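Local coordinates for McyG protein (Microcystis aeruginosa PCC 7806, PDB 4R0M) that binds phenylalanyl-adenylate in its adenylation domain and probably passes the activated acyl group to its own peptidyl carrier domain during microcystin assembly, at residues 37-42 / 248-253; 218-223 / 270-275. All coordinates share one frame; numbering follows the deposited sequence.

Contact 1 of 2, residues 37-42 / 248-253; sequences IRNDAT and PMELVL
The tip of a beta hairpin, residues 37-42, leans against the N-terminal turn of helix 249-254 and the proline preceding it. Most of the meeting is made by aliphatic carbons set against backbone carbonyl oxygens. Leu251, with CG anti to the backbone N (chi1 -172°), sets CD1 against the type I turn Arg38-Ala41, beside its carbonyl oxygens. There CD1 lies 3.3 Å from Arg38 O and 3.5 Å from Asn39 O, and touches Ile37 CG2 more loosely, at 4.3 Å. Pro248 turns its CD and CG toward the end of strand 33-37, CD standing 3.1 Å from Ile37 O. On the exposed side the side chains of Asn39 and Glu250 cross at about a right angle.

The hairpin tip is held by its own hydrogen bonds. Ala41 N closes the turn on Arg38 O, and Arg38 N bonds Thr42 O; with Ala41 in the left-handed region (phi 67°) this is a type I turn with a G1 bulge. On the side remote from the helix, Thr42 OG1 donates to Asp40 OD1 (2.6 Å), met from above the carboxylate plane, and accepts from Arg38 NE (2.9 Å).

Arg38 O therefore already has Ala41 N as a donor where Leu251 CD1 reaches it, so a methyl and a proline methylene meet backbone carbonyls whose positions are set by the hairpin, and the fit appears to rest largely on shape.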
ATOM      1  N   ILE A  37      14.544   3.397  12.142  1.00 35.57           N
ATOM      2  CA  ILE A  37      15.788   3.236  11.393  1.00 36.96           C
ATOM      3  C   ILE A  37      15.957   4.464  10.503  1.00 37.80           C
ATOM      4  O   ILE A  37      15.052   4.825   9.755  1.00 37.73           O
ATOM      5  CB  ILE A  37      15.800   1.950  10.532  1.00 36.79           C
ATOM      6  CG1 ILE A  37      15.375   0.719  11.353  1.00 37.29           C
ATOM      7  CG2 ILE A  37      17.162   1.742   9.875  1.00 36.43           C
ATOM      8  CD1 ILE A  37      16.277   0.360  12.517  1.00 37.46           C
ATOM      9  N   ARG A  38      17.108   5.119  10.609  1.00 39.89           N
ATOM     10  CA  ARG A  38      17.407   6.274   9.769  1.00 42.42           C
ATOM     11  C   ARG A  38      18.036   5.831   8.449  1.00 43.28           C
ATOM     12  O   ARG A  38      18.377   4.656   8.288  1.00 42.81           O
ATOM     13  CB  ARG A  38      18.316   7.256  10.514  1.00 44.28           C
ATOM     14  CG  ARG A  38      17.566   8.141  11.495  1.00 45.70           C
ATOM     15  CD  ARG A  38      18.493   8.969  12.370  1.00 47.71           C
ATOM     16  NE  ARG A  38      19.153   8.160  13.394  1.00 49.35           N
ATOM     17  CZ  ARG A  38      19.327   8.536  14.659  1.00 49.66           C
ATOM     18  NH1 ARG A  38      18.872   9.708  15.084  1.00 49.89           N
ATOM     19  NH2 ARG A  38      19.943   7.728  15.511  1.00 50.44           N
ATOM     20  N   ASN A  39      18.177   6.769   7.512  1.00 44.66           N
ATOM     21  CA  ASN A  39      18.774   6.486   6.200  1.00 45.88           C
ATOM     22  C   ASN A  39      20.206   5.953   6.270  1.00 45.33           C
ATOM     23  O   ASN A  39      20.597   5.117   5.454  1.00 45.64           O
ATOM     24  CB  ASN A  39      18.706   7.715   5.292  1.00 47.79           C
ATOM     25  CG  ASN A  39      17.346   7.888   4.644  1.00 49.43           C
ATOM     26  OD1 ASN A  39      16.967   7.129   3.749  1.00 50.08           O
ATOM     27  ND2 ASN A  39      16.606   8.900   5.087  1.00 50.01           N
ATOM     28  N   ASP A  40      20.973   6.430   7.251  1.00 44.86           N
ATOM     29  CA  ASP A  40      22.342   5.955   7.471  1.00 44.72           C
ATOM     30  C   ASP A  40      22.398   4.679   8.319  1.00 43.95           C
ATOM     31  O   ASP A  40      23.460   4.306   8.825  1.00 44.19           O
ATOM     32  CB  ASP A  40      23.214   7.064   8.083  1.00 45.89           C
ATOM     33  CG  ASP A  40      22.685   7.574   9.419  1.00 47.53           C
ATOM     34  OD1 ASP A  40      21.639   7.083   9.899  1.00 48.50           O
ATOM     35  OD2 ASP A  40      23.326   8.478   9.995  1.00 48.01           O
ATOM     36  N   ALA A  41      21.244   4.025   8.468  1.00 43.29           N
ATOM     37  CA  ALA A  41      21.097   2.753   9.197  1.00 42.33           C
ATOM     38  C   ALA A  41      21.344   2.821  10.715  1.00 41.79           C
ATOM     39  O   ALA A  41      21.412   1.786  11.381  1.00 41.61           O
ATOM     40  CB  ALA A  41      21.933   1.649   8.550  1.00 42.52           C
ATOM     41  N   THR A  42      21.470   4.033  11.256  1.00 41.48           N
ATOM     42  CA  THR A  42      21.499   4.224  12.709  1.00 40.84           C
ATOM     43  C   THR A  42      20.080   4.105  13.264  1.00 40.91           C
ATOM     44  O   THR A  42      19.101   4.184  12.513  1.00 40.63           O
ATOM     45  CB  THR A  42      22.111   5.582  13.122  1.00 40.58           C
ATOM     46  OG1 THR A  42      21.406   6.651  12.481  1.00 40.10           O
ATOM     47  CG2 THR A  42      23.588   5.647  12.754  1.00 40.73           C
ATOM     48  N   PRO A 248      12.807   3.574   6.292  1.00 30.58           N
ATOM     49  CA  PRO A 248      12.458   4.288   5.057  1.00 30.72           C
ATOM     50  C   PRO A 248      12.581   3.362   3.848  1.00 30.93           C
ATOM     51  O   PRO A 248      13.532   2.579   3.765  1.00 30.73           O
ATOM     52  CB  PRO A 248      13.501   5.415   4.981  1.00 30.71           C
ATOM     53  CG  PRO A 248      14.147   5.469   6.329  1.00 30.58           C
ATOM     54  CD  PRO A 248      14.064   4.078   6.874  1.00 30.50           C
HETATM   55  N   MSE A 249      11.618   3.450   2.932  1.00 31.61           N
HETATM   56  CA  MSE A 249      11.517   2.527   1.794  1.00 31.98           C
HETATM   57  C   MSE A 249      12.761   2.515   0.949  1.00 32.20           C
HETATM   58  O   MSE A 249      13.212   1.450   0.523  1.00 32.29           O
HETATM   59  CB  MSE A 249      10.304   2.885   0.936  1.00 32.55           C
HETATM   60  CG  MSE A 249      10.027   1.801  -0.106  1.00 33.50           C
HETATM   61 SE   MSE A 249       8.377   2.172  -1.116  1.00 34.92          SE
HETATM   62  CE  MSE A 249       8.777   3.998  -1.742  1.00 34.50           C
ATOM     63  N   GLU A 250      13.331   3.695   0.708  1.00 32.75           N
ATOM     64  CA  GLU A 250      14.507   3.829  -0.151  1.00 33.53           C
ATOM     65  C   GLU A 250      15.722   3.035   0.348  1.00 33.88           C
ATOM     66  O   GLU A 250      16.531   2.572  -0.455  1.00 34.45           O
ATOM     67  CB  GLU A 250      14.861   5.307  -0.389  1.00 33.67           C
ATOM     68  CG  GLU A 250      15.278   6.092   0.852  1.00 34.94           C
ATOM     69  CD  GLU A 250      14.129   6.815   1.541  0.70 35.18           C
ATOM     70  OE1 GLU A 250      14.383   7.903   2.104  0.70 35.28           O
ATOM     71  OE2 GLU A 250      12.979   6.312   1.531  0.70 34.82           O
ATOM     72  N   LEU A 251      15.835   2.867   1.665  1.00 33.60           N
ATOM     73  CA  LEU A 251      16.926   2.091   2.256  1.00 33.73           C
ATOM     74  C   LEU A 251      16.877   0.623   1.820  1.00 33.67           C
ATOM     75  O   LEU A 251      17.910   0.032   1.501  1.00 33.57           O
ATOM     76  CB  LEU A 251      16.912   2.207   3.784  1.00 33.50           C
ATOM     77  CG  LEU A 251      18.090   1.609   4.567  1.00 33.87           C
ATOM     78  CD1 LEU A 251      18.403   2.457   5.791  1.00 34.32           C
ATOM     79  CD2 LEU A 251      17.841   0.160   4.969  1.00 33.16           C
ATOM     80  N   VAL A 252      15.679   0.044   1.816  1.00 33.77           N
ATOM     81  CA  VAL A 252      15.496  -1.336   1.368  1.00 34.16           C
ATOM     82  C   VAL A 252      15.543  -1.448  -0.163  1.00 34.47           C
ATOM     83  O   VAL A 252      16.000  -2.454  -0.694  1.00 34.48           O
ATOM     84  CB  VAL A 252      14.196  -1.958   1.925  1.00 33.66           C
ATOM     85  CG1 VAL A 252      14.038  -3.404   1.468  1.00 32.90           C
ATOM     86  CG2 VAL A 252      14.178  -1.891   3.446  1.00 34.03           C
ATOM     87  N   LEU A 253      15.080  -0.420  -0.870  1.00 35.23           N
ATOM     88  CA  LEU A 253      15.136  -0.425  -2.336  1.00 36.28           C
ATOM     89  C   LEU A 253      16.575  -0.352  -2.852  1.00 37.42           C
ATOM     90  O   LEU A 253      16.934  -1.058  -3.797  1.00 37.55           O
ATOM     91  CB  LEU A 253      14.272   0.690  -2.943  1.00 35.22           C
ATOM     92  CG  LEU A 253      12.747   0.517  -2.879  1.00 34.69           C
ATOM     93  CD1 LEU A 253      12.040   1.760  -3.397  1.00 33.83           C
ATOM     94  CD2 LEU A 253      12.280  -0.721  -3.635  1.00 33.84           C
TER

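Contact 2 of 2, residues 218-223 / 270-275. With FA5 (adenosine-5'-[phenylalaninyl-phosphate]), chain C.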
ATOM      1  N   THR A 218       7.118  -6.045  15.054  1.00 30.07           N
ATOM      2  CA  THR A 218       6.708  -5.686  13.698  1.00 29.55           C
ATOM      3  C   THR A 218       7.759  -4.810  13.031  1.00 29.02           C
ATOM      4  O   THR A 218       8.406  -3.995  13.692  1.00 28.47           O
ATOM      5  CB  THR A 218       5.348  -4.954  13.667  1.00 29.76           C
ATOM      6  OG1 THR A 218       5.458  -3.693  14.336  1.00 30.12           O
ATOM      7  CG2 THR A 218       4.256  -5.788  14.332  1.00 29.98           C
ATOM      8  N   LEU A 219       7.930  -4.993  11.722  1.00 28.94           N
ATOM      9  CA  LEU A 219       8.811  -4.146  10.922  1.00 28.83           C
ATOM     10  C   LEU A 219       8.108  -3.680   9.650  1.00 28.74           C
ATOM     11  O   LEU A 219       7.642  -4.494   8.847  1.00 28.64           O
ATOM     12  CB  LEU A 219      10.124  -4.868  10.589  1.00 29.18           C
ATOM     13  CG  LEU A 219      11.190  -4.121   9.771  1.00 29.66           C
ATOM     14  CD1 LEU A 219      12.591  -4.558  10.165  1.00 29.95           C
ATOM     15  CD2 LEU A 219      10.986  -4.293   8.272  1.00 29.93           C
ATOM     16  N   ASN A 220       8.040  -2.362   9.484  1.00 28.16           N
ATOM     17  CA  ASN A 220       7.489  -1.750   8.286  1.00 27.91           C
ATOM     18  C   ASN A 220       8.558  -0.993   7.508  1.00 28.39           C
ATOM     19  O   ASN A 220       9.386  -0.292   8.096  1.00 28.48           O
ATOM     20  CB  ASN A 220       6.352  -0.792   8.642  1.00 27.20           C
ATOM     21  CG  ASN A 220       5.849  -0.013   7.441  1.00 26.95           C
ATOM     22  OD1 ASN A 220       5.277  -0.578   6.512  1.00 26.39           O
ATOM     23  ND2 ASN A 220       6.069   1.295   7.454  1.00 27.09           N
ATOM     24  N   TRP A 221       8.534  -1.136   6.187  1.00 28.64           N
ATOM     25  CA  TRP A 221       9.403  -0.333   5.331  1.00 28.89           C
ATOM     26  C   TRP A 221       8.654   0.343   4.210  1.00 28.99           C
ATOM     27  O   TRP A 221       9.256   0.863   3.275  1.00 29.81           O
ATOM     28  CB  TRP A 221      10.597  -1.139   4.832  1.00 28.80           C
ATOM     29  CG  TRP A 221      10.253  -2.300   3.936  1.00 29.19           C
ATOM     30  CD1 TRP A 221       9.736  -3.539   4.306  1.00 29.13           C
ATOM     31  CD2 TRP A 221      10.424  -2.378   2.478  1.00 29.26           C
ATOM     32  NE1 TRP A 221       9.567  -4.346   3.210  1.00 29.31           N
ATOM     33  CE2 TRP A 221       9.961  -3.713   2.082  1.00 29.34           C
ATOM     34  CE3 TRP A 221      10.883  -1.503   1.494  1.00 29.01           C
ATOM     35  CZ2 TRP A 221       9.973  -4.132   0.758  1.00 29.16           C
ATOM     36  CZ3 TRP A 221      10.891  -1.938   0.163  1.00 28.62           C
ATOM     37  CH2 TRP A 221      10.446  -3.219  -0.194  1.00 28.86           C
HETATM   38  N   MSE A 222       7.342   0.390   4.295  1.00 28.54           N
HETATM   39  CA  MSE A 222       6.513   1.113   3.367  1.00 28.69           C
HETATM   40  C   MSE A 222       6.321   2.499   3.843  1.00 28.81           C
HETATM   41  O   MSE A 222       6.447   2.714   5.005  1.00 29.23           O
HETATM   42  CB  MSE A 222       5.149   0.477   3.271  1.00 28.52           C
HETATM   43  CG  MSE A 222       5.124  -0.878   2.580  1.00 28.99           C
HETATM   44 SE   MSE A 222       5.749  -1.057   0.759  1.00 28.86          SE
HETATM   45  CE  MSE A 222       7.409  -1.896   1.135  1.00 29.83           C
ATOM     46  N   PRO A 223       6.050   3.450   2.984  1.00 28.86           N
ATOM     47  CA  PRO A 223       5.864   4.832   3.443  1.00 28.73           C
ATOM     48  C   PRO A 223       4.673   4.970   4.392  1.00 28.55           C
ATOM     49  O   PRO A 223       3.668   4.276   4.236  1.00 28.55           O
ATOM     50  CB  PRO A 223       5.630   5.622   2.147  1.00 28.68           C
ATOM     51  CG  PRO A 223       5.307   4.606   1.109  1.00 28.78           C
ATOM     52  CD  PRO A 223       6.009   3.347   1.515  1.00 28.76           C
ATOM     53  N   ILE A 270       6.697 -10.158  12.532  1.00 29.20           N
ATOM     54  CA  ILE A 270       5.641  -9.714  11.618  1.00 29.58           C
ATOM     55  C   ILE A 270       6.189  -8.642  10.676  1.00 30.06           C
ATOM     56  O   ILE A 270       6.747  -7.639  11.127  1.00 30.10           O
ATOM     57  CB  ILE A 270       4.417  -9.136  12.375  1.00 29.71           C
ATOM     58  CG1 ILE A 270       3.846 -10.153  13.373  1.00 29.67           C
ATOM     59  CG2 ILE A 270       3.339  -8.680  11.395  1.00 29.19           C
ATOM     60  CD1 ILE A 270       2.873  -9.555  14.370  1.00 29.96           C
ATOM     61  N   SER A 271       6.030  -8.860   9.372  1.00 30.07           N
ATOM     62  CA  SER A 271       6.428  -7.871   8.369  1.00 29.68           C
ATOM     63  C   SER A 271       5.560  -7.976   7.115  1.00 29.23           C
ATOM     64  O   SER A 271       4.706  -8.861   7.018  1.00 28.94           O
ATOM     65  CB  SER A 271       7.917  -8.001   8.022  1.00 29.60           C
ATOM     66  OG  SER A 271       8.402  -6.791   7.463  1.00 29.68           O
ATOM     67  N   TRP A 272       5.787  -7.071   6.163  1.00 28.67           N
ATOM     68  CA  TRP A 272       4.940  -6.957   4.974  1.00 28.53           C
ATOM     69  C   TRP A 272       5.595  -6.223   3.832  1.00 28.66           C
ATOM     70  O   TRP A 272       6.368  -5.281   4.038  1.00 28.64           O
ATOM     71  CB  TRP A 272       3.602  -6.304   5.346  1.00 28.03           C
ATOM     72  CG  TRP A 272       2.873  -5.627   4.208  1.00 28.06           C
ATOM     73  CD1 TRP A 272       2.332  -6.218   3.063  1.00 27.94           C
ATOM     74  CD2 TRP A 272       2.565  -4.198   4.077  1.00 27.90           C
ATOM     75  NE1 TRP A 272       1.741  -5.277   2.260  1.00 27.70           N
ATOM     76  CE2 TRP A 272       1.844  -4.047   2.807  1.00 28.02           C
ATOM     77  CE3 TRP A 272       2.807  -3.071   4.854  1.00 27.83           C
ATOM     78  CZ2 TRP A 272       1.400  -2.813   2.358  1.00 28.23           C
ATOM     79  CZ3 TRP A 272       2.352  -1.832   4.390  1.00 28.15           C
ATOM     80  CH2 TRP A 272       1.664  -1.708   3.173  1.00 28.14           C
ATOM     81  N   SER A 273       5.292  -6.681   2.617  1.00 28.63           N
ATOM     82  CA  SER A 273       5.584  -5.956   1.378  1.00 28.83           C
ATOM     83  C   SER A 273       4.649  -6.453   0.273  1.00 29.02           C
ATOM     84  O   SER A 273       4.073  -7.540   0.393  1.00 28.71           O
ATOM     85  CB  SER A 273       7.043  -6.151   0.958  1.00 29.08           C
ATOM     86  OG  SER A 273       7.219  -7.366   0.249  1.00 29.32           O
ATOM     87  N   PRO A 274       4.483  -5.662  -0.807  1.00 29.31           N
ATOM     88  CA  PRO A 274       3.741  -6.168  -1.962  1.00 29.39           C
ATOM     89  C   PRO A 274       4.558  -7.200  -2.728  1.00 29.18           C
ATOM     90  O   PRO A 274       5.744  -7.390  -2.443  1.00 28.70           O
ATOM     91  CB  PRO A 274       3.523  -4.916  -2.828  1.00 29.57           C
ATOM     92  CG  PRO A 274       3.823  -3.757  -1.940  1.00 29.49           C
ATOM     93  CD  PRO A 274       4.875  -4.256  -0.997  1.00 29.39           C
ATOM     94  N   ASN A 275       3.920  -7.850  -3.697  1.00 29.94           N
ATOM     95  CA  ASN A 275       4.542  -8.925  -4.466  1.00 30.27           C
ATOM     96  C   ASN A 275       5.900  -8.589  -5.094  1.00 30.03           C
ATOM     97  O   ASN A 275       6.810  -9.422  -5.068  1.00 30.77           O
ATOM     98  CB  ASN A 275       3.578  -9.441  -5.536  1.00 31.45           C
ATOM     99  CG  ASN A 275       4.119 -10.652  -6.267  1.00 32.55           C
ATOM    100  OD1 ASN A 275       4.056 -11.778  -5.765  1.00 33.45           O
ATOM    101  ND2 ASN A 275       4.658 -10.428  -7.462  1.00 32.36           N
TER
HETATM  102  C   FA5 C 701      -3.618  -1.249  -0.409  0.60 33.90           C
HETATM  103  O   FA5 C 701      -2.838  -1.396  -1.342  0.60 34.65           O
HETATM  104  CA  FA5 C 701      -3.819  -2.360   0.589  1.00 34.42           C
HETATM  105  N   FA5 C 701      -4.079  -3.532  -0.211  1.00 36.01           N
HETATM  106  CB  FA5 C 701      -2.568  -2.612   1.445  1.00 35.54           C
HETATM  107  CG  FA5 C 701      -2.553  -3.802   2.412  1.00 35.30           C
HETATM  108  CD1 FA5 C 701      -3.443  -4.875   2.345  1.00 35.37           C
HETATM  109  CD2 FA5 C 701      -1.579  -3.829   3.419  1.00 35.43           C
HETATM  110  CE1 FA5 C 701      -3.366  -5.933   3.261  1.00 35.06           C
HETATM  111  CE2 FA5 C 701      -1.488  -4.883   4.335  1.00 34.98           C
HETATM  112  CZ  FA5 C 701      -2.390  -5.942   4.257  1.00 35.11           C
HETATM  113  P   FA5 C 701      -5.066   0.731  -1.585  1.00 31.13           P
HETATM  114  OP1 FA5 C 701      -4.074   1.667  -2.222  1.00 32.33           O
HETATM  115  OP2 FA5 C 701      -6.392   1.282  -1.124  1.00 31.12           O
HETATM  116  OP3 FA5 C 701      -4.357   0.009  -0.314  0.60 32.75           O
HETATM  117  O5' FA5 C 701      -5.343  -0.436  -2.663  1.00 31.02           O
HETATM  118  C5' FA5 C 701      -6.288  -1.480  -2.442  1.00 30.16           C
HETATM  119  C4' FA5 C 701      -6.337  -2.346  -3.691  1.00 29.90           C
HETATM  120  O4' FA5 C 701      -5.102  -3.037  -3.917  1.00 29.53           O
HETATM  121  C3' FA5 C 701      -7.379  -3.442  -3.610  1.00 29.97           C
HETATM  122  O3' FA5 C 701      -8.685  -2.966  -3.927  1.00 30.72           O
HETATM  123  C2' FA5 C 701      -6.871  -4.432  -4.634  1.00 30.42           C
HETATM  124  O2' FA5 C 701      -7.280  -4.047  -5.951  1.00 30.32           O
HETATM  125  C1' FA5 C 701      -5.365  -4.297  -4.541  1.00 30.19           C
HETATM  126  N9  FA5 C 701      -4.838  -5.412  -3.713  1.00 31.15           N
HETATM  127  C8  FA5 C 701      -4.456  -5.322  -2.426  1.00 31.08           C
HETATM  128  N7  FA5 C 701      -4.017  -6.513  -1.950  1.00 31.43           N
HETATM  129  C5  FA5 C 701      -4.124  -7.407  -2.950  1.00 31.59           C
HETATM  130  C6  FA5 C 701      -3.838  -8.852  -3.133  1.00 31.76           C
HETATM  131  N6  FA5 C 701      -3.337  -9.601  -2.125  1.00 32.13           N
HETATM  132  N1  FA5 C 701      -4.095  -9.402  -4.344  1.00 31.88           N
HETATM  133  C2  FA5 C 701      -4.598  -8.672  -5.362  1.00 31.82           C
HETATM  134  N3  FA5 C 701      -4.876  -7.357  -5.268  1.00 31.55           N
HETATM  135  C4  FA5 C 701      -4.668  -6.678  -4.110  1.00 31.51           C
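The indole of Trp272 lies between ligand and protein: the phenyl ring of the phenylalanyl-adenylate approaches one face, with FA5 CD2 3.3 Å from Trp272 CZ2 and offset toward the rim, while the selenomethionine Met222 crosses the opposite face. Met222 CG makes a CH-pi contact there, 3.8 Å from the centroid of the six-membered ring, and SE adds an oblique Met-aromatic contact. The bends of Met222 at chi2 (-59°) and chi3 carry CE onto another flat group, over the centre of the Trp221 ring and 3.1 Å above its plane; SE also meets Pro274 tip to tip. Ser273 CB packs obliquely against the Trp221 indole, and the Asn220 side chain runs alongside Trp272, amide and ring planes 16° apart. The indole N-H of Trp272 bonds Ala304 O, which helps to fix the rotation of the ring.

Behind the rings, strands 217-220 and 270-273 run parallel in the central sheet. Leu219 N donates to Ile270 O (3.0 Å), nearly along the C=O axis, and Thr218 CG2 lies beside Ile270 CB. Ser271 OG donates to Leu219 O (2.8 Å) from above the carbonyl plane and is also hydrogen-bonded to Trp259 NE1. Asn220 forms an Asx turn, OD1 accepting from Met222 N while ND2, also bonded to His246 ND1, reaches Met222 O on an in-plane lone pair, so both amide atoms hold the backbone that delivers Met222.

An alanine at Trp272 would remove the indole, and with it the bond to Ala304 O, and would probably leave the phenyl group and Met222 less firmly held. Trp272 thus gives the phenyl group an apolar, polarisable surface, backed by Met222, which is consistent with an aromatic substrate.

Trp221 joins the two contacts, whose centres lie 13 Å apart. Helix 249-254 of contact 1 packs on it from the side of the hairpin: Met249 CB stands 3.3 Å from Trp221 O, and Val252 CB 3.4 Å from Trp221 CE3, while Met249 SE reaches Pro223 CD at 3.7 Å. Within the mixed sheet, strand 33-37 borders 243-246, which borders 217-220 and then 270-273, so contact 1 sits toward one margin of the sheet and contact 2 nearer its middle. Contact 2 alone meets the adenylate, through Trp272; contact 1 is a layer further out, linked to the ligand by way of Trp221, Met222 and Trp272 in turn.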